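Local coordinates for chorismate mutase protein (Bartonella henselae, PDB 3RMI), which catalyses the rearrangement of chorismate to prephenate, the branch-point step towards phenylalanine and tyrosine, as an all-helical chorismate mutase of the type II (AroQ) family, at the interface of chains A and B. Sequence-based numbering; all coordinates share one arbitrary frame. Chains: chain A/B, Chorismate mutase protein.

Contact 1: the interface of chains A and B. Residues chain A 24, 27-28, 31-32, 35, 83; chain B 24, 27-28, 31-32, 35, 83.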
loop_
_atom_site.group_PDB
_atom_site.type_symbol
_atom_site.label_atom_id
_atom_site.label_comp_id
_atom_site.label_asym_id
_atom_site.label_seq_id
_atom_site.Cartn_x
_atom_site.Cartn_y
_atom_site.Cartn_z
ATOM N N PHE A 24 7.395 8.696 3.393
ATOM C CA PHE A 24 6.437 7.641 3.720
ATOM C C PHE A 24 6.437 6.580 2.627
ATOM O O PHE A 24 6.415 5.398 2.920
ATOM C CB PHE A 24 5.048 8.200 3.917
ATOM C CG PHE A 24 4.919 9.091 5.128
ATOM C CD1 PHE A 24 5.484 8.739 6.326
ATOM C CD2 PHE A 24 4.216 10.283 5.051
ATOM C CE1 PHE A 24 5.357 9.557 7.423
ATOM C CE2 PHE A 24 4.069 11.095 6.137
ATOM C CZ PHE A 24 4.641 10.751 7.319
ATOM N N THR A 27 9.333 4.158 2.918
ATOM C CA THR A 27 9.017 3.321 4.072
ATOM C C THR A 27 8.016 2.255 3.713
ATOM O O THR A 27 8.193 1.089 4.044
ATOM C CB THR A 27 8.464 4.205 5.187
ATOM O OG1 THR A 27 9.373 5.321 5.366
ATOM C CG2 THR A 27 8.380 3.454 6.456
ATOM N N LEU A 28 6.967 2.652 3.001
ATOM C CA LEU A 28 5.948 1.702 2.588
ATOM C C LEU A 28 6.530 0.621 1.700
ATOM O O LEU A 28 6.168 -0.548 1.829
ATOM C CB LEU A 28 4.795 2.417 1.875
ATOM C CG LEU A 28 3.875 3.298 2.741
ATOM C CD1 LEU A 28 2.986 4.126 1.825
ATOM C CD2 LEU A 28 3.015 2.465 3.690
ATOM N N ILE A 31 8.624 -1.909 3.880
ATOM C CA ILE A 31 7.744 -2.816 4.606
ATOM C C ILE A 31 7.074 -3.832 3.714
ATOM O O ILE A 31 7.011 -5.020 4.042
ATOM C CB ILE A 31 6.657 -2.048 5.353
ATOM C CG1 ILE A 31 7.307 -1.299 6.507
ATOM C CG2 ILE A 31 5.609 -2.999 5.922
ATOM C CD1 ILE A 31 6.422 -0.139 6.999
ATOM N N LEU A 32 6.572 -3.384 2.575
ATOM C CA LEU A 32 6.059 -4.320 1.575
ATOM C C LEU A 32 7.116 -5.306 1.036
ATOM O O LEU A 32 6.792 -6.474 0.784
ATOM C CB LEU A 32 5.463 -3.570 0.414
ATOM C CG LEU A 32 4.121 -2.885 0.588
ATOM C CD1 LEU A 32 3.893 -2.069 -0.723
ATOM C CD2 LEU A 32 3.031 -3.894 0.780
ATOM N N ARG A 35 6.991 -7.914 3.558
ATOM C CA ARG A 35 5.705 -8.630 3.501
ATOM C C ARG A 35 5.726 -9.638 2.375
ATOM O O ARG A 35 5.236 -10.769 2.538
ATOM C CB ARG A 35 4.566 -7.668 3.233
ATOM C CG ARG A 35 3.170 -8.245 3.564
ATOM C CD ARG A 35 2.112 -7.367 2.977
ATOM N NE ARG A 35 0.756 -7.691 3.402
ATOM C CZ ARG A 35 0.031 -8.708 2.923
ATOM N NH1 ARG A 35 0.537 -9.570 2.048
ATOM N NH2 ARG A 35 -1.197 -8.881 3.341
ATOM N N PHE A 83 -7.242 -1.465 -0.040
ATOM C CA PHE A 83 -5.779 -1.575 -0.033
ATOM C C PHE A 83 -5.313 -3.008 0.205
ATOM O O PHE A 83 -4.461 -3.531 -0.524
ATOM C CB PHE A 83 -5.187 -0.640 1.014
ATOM C CG PHE A 83 -3.734 -0.902 1.310
ATOM C CD1 PHE A 83 -2.776 -0.664 0.384
ATOM C CD2 PHE A 83 -3.343 -1.419 2.531
ATOM C CE1 PHE A 83 -1.441 -0.932 0.665
ATOM C CE2 PHE A 83 -2.022 -1.673 2.801
ATOM C CZ PHE A 83 -1.080 -1.423 1.859
ATOM N N PHE B 24 2.885 -6.509 9.545
ATOM C CA PHE B 24 3.257 -5.579 8.481
ATOM C C PHE B 24 2.039 -4.777 8.041
ATOM O O PHE B 24 2.134 -3.580 7.839
ATOM C CB PHE B 24 3.868 -6.303 7.306
ATOM C CG PHE B 24 5.202 -6.939 7.611
ATOM C CD1 PHE B 24 6.157 -6.263 8.326
ATOM C CD2 PHE B 24 5.491 -8.219 7.165
ATOM C CE1 PHE B 24 7.370 -6.850 8.596
ATOM C CE2 PHE B 24 6.696 -8.805 7.412
ATOM C CZ PHE B 24 7.635 -8.140 8.132
ATOM N N THR B 27 1.232 -1.911 10.380
ATOM C CA THR B 27 2.278 -0.919 10.143
ATOM C C THR B 27 2.001 -0.125 8.895
ATOM O O THR B 27 2.087 1.098 8.894
ATOM C CB THR B 27 3.620 -1.634 10.022
ATOM O OG1 THR B 27 3.754 -2.529 11.157
ATOM C CG2 THR B 27 4.734 -0.665 10.049
ATOM N N LEU B 28 1.634 -0.822 7.825
ATOM C CA LEU B 28 1.329 -0.155 6.571
ATOM C C LEU B 28 0.164 0.803 6.726
ATOM O O LEU B 28 0.186 1.899 6.168
ATOM C CB LEU B 28 1.038 -1.177 5.467
ATOM C CG LEU B 28 2.230 -2.000 4.943
ATOM C CD1 LEU B 28 1.700 -3.129 4.073
ATOM C CD2 LEU B 28 3.210 -1.141 4.145
ATOM N N ILE B 31 1.341 4.028 8.663
ATOM C CA ILE B 31 2.100 4.910 7.784
ATOM C C ILE B 31 1.243 5.601 6.753
ATOM O O ILE B 31 1.379 6.804 6.519
ATOM C CB ILE B 31 3.200 4.144 7.053
ATOM C CG1 ILE B 31 4.270 3.761 8.064
ATOM C CG2 ILE B 31 3.842 5.009 5.973
ATOM C CD1 ILE B 31 5.141 2.599 7.555
ATOM N N LEU B 32 0.344 4.855 6.131
ATOM C CA LEU B 32 -0.642 5.473 5.244
ATOM C C LEU B 32 -1.569 6.486 5.944
ATOM O O LEU B 32 -1.923 7.509 5.345
ATOM C CB LEU B 32 -1.489 4.415 4.588
ATOM C CG LEU B 32 -0.890 3.572 3.479
ATOM C CD1 LEU B 32 -1.959 2.480 3.157
ATOM C CD2 LEU B 32 -0.609 4.409 2.269
ATOM N N ARG B 35 0.452 9.497 5.811
ATOM C CA ARG B 35 0.590 9.969 4.422
ATOM C C ARG B 35 -0.657 10.716 4.006
ATOM O O ARG B 35 -0.566 11.763 3.341
ATOM C CB ARG B 35 0.761 8.802 3.473
ATOM C CG ARG B 35 1.319 9.199 2.086
ATOM C CD ARG B 35 1.153 8.062 1.132
ATOM N NE ARG B 35 1.831 8.241 -0.145
ATOM C CZ ARG B 35 1.382 9.009 -1.145
ATOM N NH1 ARG B 35 0.284 9.745 -1.015
ATOM N NH2 ARG B 35 2.048 9.062 -2.270
ATOM N N PHE B 83 1.458 0.235 -7.239
ATOM C CA PHE B 83 1.097 0.579 -5.860
ATOM C C PHE B 83 0.981 2.087 -5.657
ATOM O O PHE B 83 -0.005 2.581 -5.098
ATOM C CB PHE B 83 2.108 -0.015 -4.889
ATOM C CG PHE B 83 2.002 0.534 -3.490
ATOM C CD1 PHE B 83 0.925 0.270 -2.714
ATOM C CD2 PHE B 83 2.993 1.344 -2.971
ATOM C CE1 PHE B 83 0.831 0.802 -1.433
ATOM C CE2 PHE B 83 2.895 1.858 -1.703
ATOM C CZ PHE B 83 1.808 1.578 -0.943
#

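Contact 2: the interface of chains A and B. Residues chain A 79, 82-83, 86; chain B 79, 82-83, 86.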
loop_
_atom_site.group_PDB
_atom_site.type_symbol
_atom_site.label_atom_id
_atom_site.label_comp_id
_atom_site.label_asym_id
_atom_site.label_seq_id
_atom_site.Cartn_x
_atom_site.Cartn_y
_atom_site.Cartn_z
ATOM N N PHE A 79 -11.282 1.925 2.660
ATOM C CA PHE A 79 -10.026 2.063 1.952
ATOM C C PHE A 79 -8.990 1.077 2.467
ATOM O O PHE A 79 -8.253 0.502 1.670
ATOM C CB PHE A 79 -9.483 3.484 1.997
ATOM C CG PHE A 79 -8.297 3.678 1.095
ATOM C CD1 PHE A 79 -8.458 3.654 -0.290
ATOM C CD2 PHE A 79 -7.010 3.837 1.619
ATOM C CE1 PHE A 79 -7.338 3.792 -1.145
ATOM C CE2 PHE A 79 -5.902 3.991 0.776
ATOM C CZ PHE A 79 -6.062 3.970 -0.600
ATOM N N LYS A 82 -9.910 -2.000 0.538
ATOM C CA LYS A 82 -9.499 -1.817 -0.852
ATOM C C LYS A 82 -7.991 -2.021 -0.990
ATOM O O LYS A 82 -7.516 -2.669 -1.928
ATOM C CB LYS A 82 -9.877 -0.403 -1.320
ATOM C CG LYS A 82 -10.167 -0.274 -2.814
ATOM C CD LYS A 82 -10.659 1.142 -3.245
ATOM C CE LYS A 82 -10.555 1.305 -4.806
ATOM N NZ LYS A 82 -10.910 2.665 -5.371
ATOM N N PHE A 83 -7.242 -1.465 -0.040
ATOM C CA PHE A 83 -5.779 -1.575 -0.033
ATOM C C PHE A 83 -5.313 -3.008 0.205
ATOM O O PHE A 83 -4.461 -3.531 -0.524
ATOM C CB PHE A 83 -5.187 -0.640 1.014
ATOM C CG PHE A 83 -3.734 -0.902 1.310
ATOM C CD1 PHE A 83 -2.776 -0.664 0.384
ATOM C CD2 PHE A 83 -3.343 -1.419 2.531
ATOM C CE1 PHE A 83 -1.441 -0.932 0.665
ATOM C CE2 PHE A 83 -2.022 -1.673 2.801
ATOM C CZ PHE A 83 -1.080 -1.423 1.859
ATOM N N PHE A 86 -5.995 -5.141 -2.799
ATOM C CA PHE A 86 -4.992 -4.827 -3.810
ATOM C C PHE A 86 -3.724 -5.629 -3.573
ATOM O O PHE A 86 -3.147 -6.196 -4.505
ATOM C CB PHE A 86 -4.696 -3.310 -3.795
ATOM C CG PHE A 86 -3.587 -2.896 -4.712
ATOM C CD1 PHE A 86 -3.838 -2.684 -6.071
ATOM C CD2 PHE A 86 -2.299 -2.718 -4.227
ATOM C CE1 PHE A 86 -2.828 -2.303 -6.930
ATOM C CE2 PHE A 86 -1.264 -2.348 -5.081
ATOM C CZ PHE A 86 -1.536 -2.136 -6.443
ATOM N N PHE B 79 5.559 -3.143 -9.864
ATOM C CA PHE B 79 4.603 -3.217 -8.778
ATOM C C PHE B 79 4.688 -1.992 -7.882
ATOM O O PHE B 79 3.656 -1.479 -7.457
ATOM C CB PHE B 79 4.745 -4.492 -7.960
ATOM C CG PHE B 79 3.629 -4.670 -6.970
ATOM C CD1 PHE B 79 2.338 -4.956 -7.412
ATOM C CD2 PHE B 79 3.849 -4.509 -5.598
ATOM C CE1 PHE B 79 1.273 -5.082 -6.487
ATOM C CE2 PHE B 79 2.801 -4.650 -4.679
ATOM C CZ PHE B 79 1.519 -4.937 -5.118
ATOM N N LYS B 82 2.563 0.438 -9.784
ATOM C CA LYS B 82 1.164 0.045 -9.639
ATOM C C LYS B 82 0.638 0.457 -8.265
ATOM O O LYS B 82 -0.479 0.969 -8.134
ATOM C CB LYS B 82 1.035 -1.478 -9.809
ATOM C CG LYS B 82 -0.305 -1.953 -10.366
ATOM C CD LYS B 82 -0.371 -3.488 -10.637
ATOM C CE LYS B 82 -1.863 -3.946 -10.824
ATOM N NZ LYS B 82 -2.099 -5.431 -11.003
ATOM N N PHE B 83 1.458 0.235 -7.239
ATOM C CA PHE B 83 1.097 0.579 -5.860
ATOM C C PHE B 83 0.981 2.087 -5.657
ATOM O O PHE B 83 -0.005 2.581 -5.098
ATOM C CB PHE B 83 2.108 -0.015 -4.889
ATOM C CG PHE B 83 2.002 0.534 -3.490
ATOM C CD1 PHE B 83 0.925 0.270 -2.714
ATOM C CD2 PHE B 83 2.993 1.344 -2.971
ATOM C CE1 PHE B 83 0.831 0.802 -1.433
ATOM C CE2 PHE B 83 2.895 1.858 -1.703
ATOM C CZ PHE B 83 1.808 1.578 -0.943
ATOM N N PHE B 86 -2.076 3.425 -7.360
ATOM C CA PHE B 86 -3.234 3.078 -6.543
ATOM C C PHE B 86 -3.440 4.106 -5.444
ATOM O O PHE B 86 -4.562 4.556 -5.198
ATOM C CB PHE B 86 -3.045 1.664 -5.948
ATOM C CG PHE B 86 -4.121 1.257 -4.989
ATOM C CD1 PHE B 86 -5.328 0.735 -5.465
ATOM C CD2 PHE B 86 -3.936 1.392 -3.621
ATOM C CE1 PHE B 86 -6.330 0.355 -4.597
ATOM C CE2 PHE B 86 -4.941 1.028 -2.730
ATOM C CZ PHE B 86 -6.146 0.502 -3.226
#

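Contact 3: the interface of chains A and B. Residues chain A 65-66, 69, 75, 80, 83-84; chain B 22-23, 25-26, 29.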
loop_
_atom_site.group_PDB
_atom_site.type_symbol
_atom_site.label_atom_id
_atom_site.label_comp_id
_atom_site.label_asym_id
_atom_site.label_seq_id
_atom_site.Cartn_x
_atom_site.Cartn_y
_atom_site.Cartn_z
ATOM N N ARG A 65 -10.157 -7.937 10.482
ATOM C CA ARG A 65 -9.159 -7.435 11.420
ATOM C C ARG A 65 -8.632 -6.067 11.007
ATOM O O ARG A 65 -8.554 -5.163 11.809
ATOM C CB ARG A 65 -8.024 -8.430 11.525
ATOM C CG ARG A 65 -6.912 -8.022 12.467
ATOM C CD ARG A 65 -5.709 -8.954 12.298
ATOM N NE ARG A 65 -4.481 -8.424 12.890
ATOM C CZ ARG A 65 -3.554 -7.726 12.232
ATOM N NH1 ARG A 65 -3.646 -7.430 10.899
ATOM N NH2 ARG A 65 -2.486 -7.331 12.928
ATOM N N LEU A 66 -8.302 -5.902 9.747
ATOM C CA LEU A 66 -7.732 -4.642 9.323
ATOM C C LEU A 66 -8.782 -3.535 9.362
ATOM O O LEU A 66 -8.482 -2.387 9.683
ATOM C CB LEU A 66 -7.084 -4.765 7.937
ATOM C CG LEU A 66 -5.976 -3.734 7.686
ATOM C CD1 LEU A 66 -4.814 -3.947 8.694
ATOM C CD2 LEU A 66 -5.468 -3.799 6.249
ATOM N N LEU A 69 -9.044 -2.445 13.052
ATOM C CA LEU A 69 -7.842 -1.674 13.429
ATOM C C LEU A 69 -7.797 -0.310 12.739
ATOM O O LEU A 69 -7.378 0.670 13.346
ATOM C CB LEU A 69 -6.546 -2.478 13.172
ATOM C CG LEU A 69 -6.409 -3.836 13.931
ATOM C CD1 LEU A 69 -5.084 -4.609 13.575
ATOM C CD2 LEU A 69 -6.592 -3.735 15.492
ATOM N N PHE A 75 -8.973 5.734 10.590
ATOM C CA PHE A 75 -8.644 5.505 9.186
ATOM C C PHE A 75 -9.825 4.803 8.493
ATOM O O PHE A 75 -10.449 3.901 9.089
ATOM C CB PHE A 75 -7.414 4.607 9.138
ATOM C CG PHE A 75 -6.784 4.497 7.788
ATOM C CD1 PHE A 75 -5.737 5.315 7.439
ATOM C CD2 PHE A 75 -7.230 3.563 6.871
ATOM C CE1 PHE A 75 -5.142 5.204 6.186
ATOM C CE2 PHE A 75 -6.634 3.445 5.634
ATOM C CZ PHE A 75 -5.586 4.263 5.291
ATOM N N ALA A 80 -8.943 0.860 3.777
ATOM C CA ALA A 80 -8.118 -0.216 4.320
ATOM C C ALA A 80 -8.392 -1.535 3.577
ATOM O O ALA A 80 -7.471 -2.231 3.170
ATOM C CB ALA A 80 -8.349 -0.381 5.833
ATOM N N PHE A 83 -7.242 -1.465 -0.040
ATOM C CA PHE A 83 -5.779 -1.575 -0.033
ATOM C C PHE A 83 -5.313 -3.008 0.205
ATOM O O PHE A 83 -4.461 -3.531 -0.524
ATOM C CB PHE A 83 -5.187 -0.640 1.014
ATOM C CG PHE A 83 -3.734 -0.902 1.310
ATOM C CD1 PHE A 83 -2.776 -0.664 0.384
ATOM C CD2 PHE A 83 -3.343 -1.419 2.531
ATOM C CE1 PHE A 83 -1.441 -0.932 0.665
ATOM C CE2 PHE A 83 -2.022 -1.673 2.801
ATOM C CZ PHE A 83 -1.080 -1.423 1.859
ATOM N N LEU A 84 -5.871 -3.659 1.213
ATOM C CA LEU A 84 -5.507 -5.039 1.474
ATOM C C LEU A 84 -5.857 -5.949 0.289
ATOM O O LEU A 84 -5.072 -6.822 -0.089
ATOM C CB LEU A 84 -6.187 -5.518 2.744
ATOM C CG LEU A 84 -5.951 -6.955 3.202
ATOM C CD1 LEU A 84 -4.485 -7.241 3.523
ATOM C CD2 LEU A 84 -6.846 -7.221 4.415
ATOM N N ASP B 22 0.561 -10.053 9.227
ATOM C CA ASP B 22 -0.490 -9.309 9.927
ATOM C C ASP B 22 0.069 -8.058 10.624
ATOM O O ASP B 22 -0.554 -6.998 10.621
ATOM C CB ASP B 22 -1.186 -10.228 10.909
ATOM C CG ASP B 22 -2.150 -11.225 10.212
ATOM O OD1 ASP B 22 -2.359 -11.095 8.969
ATOM O OD2 ASP B 22 -2.729 -12.102 10.918
ATOM N N ASN B 23 1.289 -8.175 11.143
ATOM C CA ASN B 23 1.991 -7.054 11.722
ATOM C C ASN B 23 2.419 -6.021 10.696
ATOM O O ASN B 23 2.410 -4.798 10.954
ATOM C CB ASN B 23 3.252 -7.580 12.356
ATOM C CG ASN B 23 3.494 -7.001 13.699
ATOM O OD1 ASN B 23 2.888 -7.454 14.711
ATOM N ND2 ASN B 23 4.405 -6.023 13.759
ATOM N N ASP B 25 0.901 -5.440 7.924
ATOM C CA ASP B 25 -0.312 -4.768 7.489
ATOM C C ASP B 25 -0.765 -3.666 8.455
ATOM O O ASP B 25 -1.235 -2.634 7.998
ATOM C CB ASP B 25 -1.427 -5.783 7.245
ATOM C CG ASP B 25 -1.200 -6.624 5.949
ATOM O OD1 ASP B 25 -0.361 -6.223 5.104
ATOM O OD2 ASP B 25 -1.848 -7.703 5.778
ATOM N N ILE B 26 -0.616 -3.850 9.767
ATOM C CA ILE B 26 -0.965 -2.767 10.699
ATOM C C ILE B 26 -0.042 -1.598 10.517
ATOM O O ILE B 26 -0.455 -0.455 10.621
ATOM C CB ILE B 26 -0.803 -3.052 12.199
ATOM C CG1 ILE B 26 -1.221 -4.427 12.574
ATOM C CG2 ILE B 26 -1.683 -2.049 12.999
ATOM C CD1 ILE B 26 -1.459 -4.611 14.112
ATOM N N ILE B 29 -0.851 0.408 7.488
ATOM C CA ILE B 29 -1.999 1.288 7.718
ATOM C C ILE B 29 -1.606 2.514 8.552
ATOM O O ILE B 29 -2.090 3.619 8.310
ATOM C CB ILE B 29 -3.152 0.547 8.435
ATOM C CG1 ILE B 29 -3.825 -0.434 7.458
ATOM C CG2 ILE B 29 -4.225 1.530 8.992
ATOM C CD1 ILE B 29 -4.408 0.231 6.186
#

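Contact 1: the interface of chains A and B
Aliphatic packing dominates this patch of a two-fold symmetric interface, in which helix 4-48 of chain A packs antiparallel against its copy from chain B; no polar atom here bonds across. A:Leu28 and B:Ile31 lie alongside with their chains pointing opposite ways, which sets A:Leu28 CD2 3.5 Å from the branch methyl CG2 of B:Ile31. The same CD2 meets its twin, B:Leu28 CD2, at 3.6 Å, so one leucine branch serves two partners. The A:Leu28 and B:Leu32 side chains run roughly perpendicular, with CD1 of the first 3.6 Å from CD2 of the second. Both leucines set CG anti to the carbonyl carbon (A:Leu28 chi1 -71°), while A:Thr27 adds its methyl CG2, 3.5 Å from B:Ile31 CD1.

Aromatic contacts border this core. A:Phe24 brings CD2 to 3.7 Å from B:Arg35 CA. From helix 77-106, A:Phe83 has CG anti to the backbone N (chi1 167°) and meets its twin across the axis, A:Phe83 CE1 3.5 Å from B:Phe83 CE1. Its ring receives B:Leu32 CD1 over the centre of one face, a CH-pi contact 4.0 Å from the centroid. B:Leu28 CD1 occupies the edge of that ring, in its plane, 3.9 Å from A:Phe83 CZ.

Contact 2: the interface of chains A and B
The polar atom most closely approached across this patch is the backbone carbonyl O of A:Lys82, and no hydrogen bond from the partner chain grips it. Within its own chain it lies 3.0 Å from A:Phe86 N, the backbone partner expected one helical turn on; across the interface its neighbour is a ring carbon, B:Phe86 CZ, at 3.7 Å. No polar pair of this patch bonds across it, so this meeting of two 77-106 helices is aromatic and apolar.

At its centre the rings of A:Phe86 and B:Phe86 stack, with centroids 4.5 Å apart and planes 17° from parallel. The two side chains point at each other from opposing helices and overlap by their faces, each ring placing its CG over the centre of the other, 4.0 Å above the plane. Every phenylalanine of the pair has CG anti to the backbone N (chi1 175°), with chi2 at 83° turning the ring to meet its twin. The far rim of B:Phe86 is held by other groups of chain A: CE2 meets A:Phe79 CZ tip to tip at 3.8 Å, and CZ lies 3.8 Å from A:Phe83 CA. The ring therefore contacts both its twin and the backbone of the opposing helix, a combination that should restrict its rotation. Beside it, the second methylene of the A:Lys82 chain, CG, is 4.1 Å from B:Phe86 CZ, and the chain beyond is extended. The site joins the two 77-106 helices across the two-fold axis, adding an aromatic clasp to the dimer.

Contact 3: the interface of chains A and B
B:Ile29 forms the tightly packed part of this contact, where helix 4-48 of chain B lies against chain A, because apolar groups meet it from several sides. It faces A:Leu66 tip to tip, CG1 3.9 Å from A:Leu66 CD1, while its terminal methyl CD1 lies 3.9 Å from A:Phe75 CE2 and 4.0 Å from A:Ala80 CB. The branch methyl CG2 sits over the rim of one A:Phe75 face. The ring of A:Phe83, alongside and pointing the opposite way, adds to the apolar surround. Farther along, B:Ile26 crosses A:Leu69 obliquely, with CD1 atoms 3.7 Å apart.

The polar part is looser in its bonding, though not in its closeness. A:Arg65, extended from CG to NE (chi1 180°), directs both terminal nitrogens at one acceptor, the backbone O of B:Asp22; both hydrogen bonds are weak and bent, NH2 being 3.0 Å from that O with 136° at the hydrogen. The guanidinium is sandwiched between A:Leu69 CD1 over the centre of one face and B:Asp22 CB near the rim of the other. It stacks with the B:Asp22 carboxylate at 21° between planes, yet A:Arg65 NH1 remains 4.3 Å from B:Asp22 OD1, so any attraction would act without direct contact. The B:Asp25 carboxylate oxygen OD2 lies 3.5 Å from A:Leu84 CD1.

A:Phe83 belongs to all three contacts, and B:Phe83 joins it in contacts 1 and 2. The C-alpha centres lie about 11 Å apart for contacts 1 and 2, 10 Å for contacts 1 and 3, and 13 Å for contacts 2 and 3; the shared A:Phe83 and this short spacing suggest one continuous interface. Helix 4-48 of chain B serves contacts 1 and 3, helix 77-106 of chain A serves all three, and helix 56-72 enters at contact 3. Two-fold symmetry repeats contact 3 with the chains exchanged. All three helices of each chain thus engage the partner, consistent with the intertwined dimer typical of this family.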